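Local coordinates for uncharacterized protein MJ0764 (Methanocaldococcus jannaschii, PDB 2B8M), which is of unknown function but belongs to the RmlC-like cupins, with a double-stranded beta-helix fold, at residues V22-E25 / H26-I29. Sequence-based numbering, arbitrary orientation. Where two conformers were deposited one is given.
Sequences VNTE and HVQI. With SO4 (sulfate ion), chain D; SO4 (sulfate ion), chain B.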
ATOM      1  N   VAL A  22       9.707   4.167  -0.894  1.00 20.35           N
ATOM      2  CA  VAL A  22      10.301   2.902  -0.484  1.00 18.42           C
ATOM      3  C   VAL A  22      10.879   2.228  -1.724  1.00 19.79           C
ATOM      4  O   VAL A  22      10.175   2.087  -2.745  1.00 20.55           O
ATOM      5  CB  VAL A  22       9.269   1.969   0.168  1.00 20.79           C
ATOM      6  CG1 VAL A  22       9.897   0.614   0.547  1.00 22.80           C
ATOM      7  CG2 VAL A  22       8.652   2.616   1.394  1.00 20.16           C
ATOM      8  N   ASN A  23      12.132   1.814  -1.623  1.00 18.87           N
ATOM      9  CA  ASN A  23      12.864   1.196  -2.755  1.00 18.18           C
ATOM     10  C   ASN A  23      13.876   0.222  -2.201  1.00 21.17           C
ATOM     11  O   ASN A  23      15.032   0.578  -2.007  1.00 24.17           O
ATOM     12  CB  ASN A  23      13.580   2.269  -3.548  1.00 19.00           C
ATOM     13  CG  ASN A  23      14.223   1.729  -4.816  1.00 23.57           C
ATOM     14  OD1 ASN A  23      13.678   0.820  -5.452  1.00 24.88           O
ATOM     15  ND2 ASN A  23      15.358   2.326  -5.217  1.00 22.25           N
ATOM     16  N   THR A  24      13.437  -0.980  -1.876  1.00 19.63           N
ATOM     17  CA  THR A  24      14.274  -1.963  -1.218  1.00 21.07           C
ATOM     18  C   THR A  24      14.576  -3.123  -2.153  1.00 23.51           C
ATOM     19  O   THR A  24      14.060  -3.177  -3.272  1.00 25.59           O
ATOM     20  CB  THR A  24      13.606  -2.533   0.064  1.00 21.26           C
ATOM     21  OG1 THR A  24      12.628  -3.514  -0.259  1.00 23.19           O
ATOM     22  CG2 THR A  24      12.985  -1.453   0.894  1.00 21.97           C
ATOM     23  N   GLU A  25      15.366  -4.089  -1.686  0.50 25.41           N
ATOM     24  CA  GLU A  25      15.615  -5.306  -2.458  0.50 26.35           C
ATOM     25  C   GLU A  25      14.309  -6.040  -2.804  0.50 24.11           C
ATOM     26  O   GLU A  25      14.214  -6.714  -3.834  0.50 21.74           O
ATOM     27  CB  GLU A  25      16.553  -6.248  -1.685  0.50 26.21           C
ATOM     28  CG  GLU A  25      16.992  -7.489  -2.472  0.50 27.57           C
ATOM     29  CD  GLU A  25      17.932  -8.383  -1.705  0.50 31.72           C
ATOM     30  OE1 GLU A  25      18.113  -8.161  -0.482  0.50 40.96           O
ATOM     31  OE2 GLU A  25      18.502  -9.315  -2.330  0.50 37.41           O
ATOM     32  N   HIS A  26      13.291  -5.873  -1.969  1.00 22.28           N
ATOM     33  CA  HIS A  26      12.113  -6.699  -2.039  1.00 21.63           C
ATOM     34  C   HIS A  26      10.895  -6.007  -2.567  1.00 19.90           C
ATOM     35  O   HIS A  26       9.929  -6.657  -2.944  1.00 21.73           O
ATOM     36  CB  HIS A  26      11.788  -7.194  -0.626  1.00 21.67           C
ATOM     37  CG  HIS A  26      12.935  -7.848   0.053  1.00 20.69           C
ATOM     38  ND1 HIS A  26      13.529  -8.987  -0.439  1.00 22.90           N
ATOM     39  CD2 HIS A  26      13.637  -7.500   1.158  1.00 24.64           C
ATOM     40  CE1 HIS A  26      14.533  -9.329   0.351  1.00 28.70           C
ATOM     41  NE2 HIS A  26      14.634  -8.431   1.312  1.00 27.13           N
ATOM     42  N   VAL A  27      10.870  -4.676  -2.524  1.00 16.98           N
ATOM     43  CA  VAL A  27       9.615  -3.976  -2.819  1.00 17.61           C
ATOM     44  C   VAL A  27       9.871  -2.502  -3.131  1.00 20.84           C
ATOM     45  O   VAL A  27      10.831  -1.911  -2.665  1.00 19.35           O
ATOM     46  CB  VAL A  27       8.572  -4.061  -1.649  1.00 18.67           C
ATOM     47  CG1 VAL A  27       8.904  -3.066  -0.533  1.00 20.64           C
ATOM     48  CG2 VAL A  27       7.131  -3.811  -2.090  1.00 20.94           C
ATOM     49  N   GLN A  28       8.963  -1.919  -3.907  1.00 20.32           N
ATOM     50  CA  GLN A  28       8.882  -0.484  -4.096  1.00 21.05           C
ATOM     51  C   GLN A  28       7.479  -0.005  -3.731  1.00 19.27           C
ATOM     52  O   GLN A  28       6.467  -0.640  -4.057  1.00 19.95           O
ATOM     53  CB  GLN A  28       9.225  -0.056  -5.513  1.00 21.28           C
ATOM     54  CG  GLN A  28      10.573  -0.400  -5.967  1.00 22.06           C
ATOM     55  CD  GLN A  28      10.767  -0.103  -7.445  1.00 22.70           C
ATOM     56  OE1 GLN A  28       9.926  -0.457  -8.291  1.00 25.28           O
ATOM     57  NE2 GLN A  28      11.868   0.548  -7.772  1.00 23.20           N
ATOM     58  N   ILE A  29       7.423   1.105  -3.000  1.00 19.82           N
ATOM     59  CA  ILE A  29       6.155   1.719  -2.651  1.00 19.71           C
ATOM     60  C   ILE A  29       6.242   3.213  -2.928  1.00 20.32           C
ATOM     61  O   ILE A  29       7.064   3.927  -2.358  1.00 19.55           O
ATOM     62  CB  ILE A  29       5.738   1.445  -1.172  1.00 19.52           C
ATOM     63  CG1 ILE A  29       5.784  -0.056  -0.837  1.00 19.55           C
ATOM     64  CG2 ILE A  29       4.337   2.027  -0.907  1.00 20.49           C
ATOM     65  CD1 ILE A  29       5.477  -0.393   0.583  1.00 21.94           C
TER
HETATM   66  S   SO4 D 119      13.046 -11.148  -3.267  1.00 50.66           S
HETATM   67  O1  SO4 D 119      12.408 -12.469  -3.340  1.00 48.56           O
HETATM   68  O2  SO4 D 119      12.326 -10.274  -2.354  1.00 32.55           O
HETATM   69  O3  SO4 D 119      14.427 -11.241  -2.769  1.00 47.87           O
HETATM   70  O4  SO4 D 119      13.049 -10.566  -4.616  1.00 56.39           O
HETATM   71  S   SO4 B 117      11.268   2.363 -11.182  1.00 36.42           S
HETATM   72  O1  SO4 B 117      11.870   1.116 -10.703  1.00 46.10           O
HETATM   73  O2  SO4 B 117      11.073   3.280 -10.054  1.00 48.67           O
HETATM   74  O3  SO4 B 117      12.134   3.000 -12.173  1.00 52.71           O
HETATM   75  O4  SO4 B 117       9.980   2.080 -11.802  1.00 55.28           O
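Val22 and Ile29 face each other as a hydrogen-bonded antiparallel pair: Val22 N gives a nearly straight bond to Ile29 O (3.0 Å, 175° at the hydrogen), and Ile29 N returns one to Val22 O. Two residues on, past the non-hydrogen-bonded pair Asn23/Gln28, Thr24 N donates to Val27 O (2.9 Å). At the bend, Thr24 OG1 sits 3.0 Å from His26 N as its acceptor, put there by a chi1 of 79° holding the hydroxyl between backbone N and carbonyl carbon; its modelled position is less sure. The backbone bonds close the hairpin between strands 17-23 and 28-35, at the within-chain edge of the five-stranded sheet of the cupin double-stranded beta-helix. Among apolar contacts, Val22 CB meets Ile29 CB at 3.8 Å while Val22 CG1 touches Val27 CG1; His50 of the second subunit packs on all three residues. On the other face, Gln28 NE2 donates to Asn23 OD1 (3.0 Å), arriving above the asparagine's carbonyl plane, and also to a sulfate oxygen. An alanine in place of Gln28 would probably leave Asn23 OD1 and the sulfate each short of a hydrogen-bond donor. The aromatic contact is less certain: in one of two conformers, Glu25 CB stands over the His26 ring centre at 4.1 Å (CH-pi, 3° off the normal). His26 ND1 binds a second sulfate at the ring's edge; Tyr48 of the second subunit also stacks on this ring.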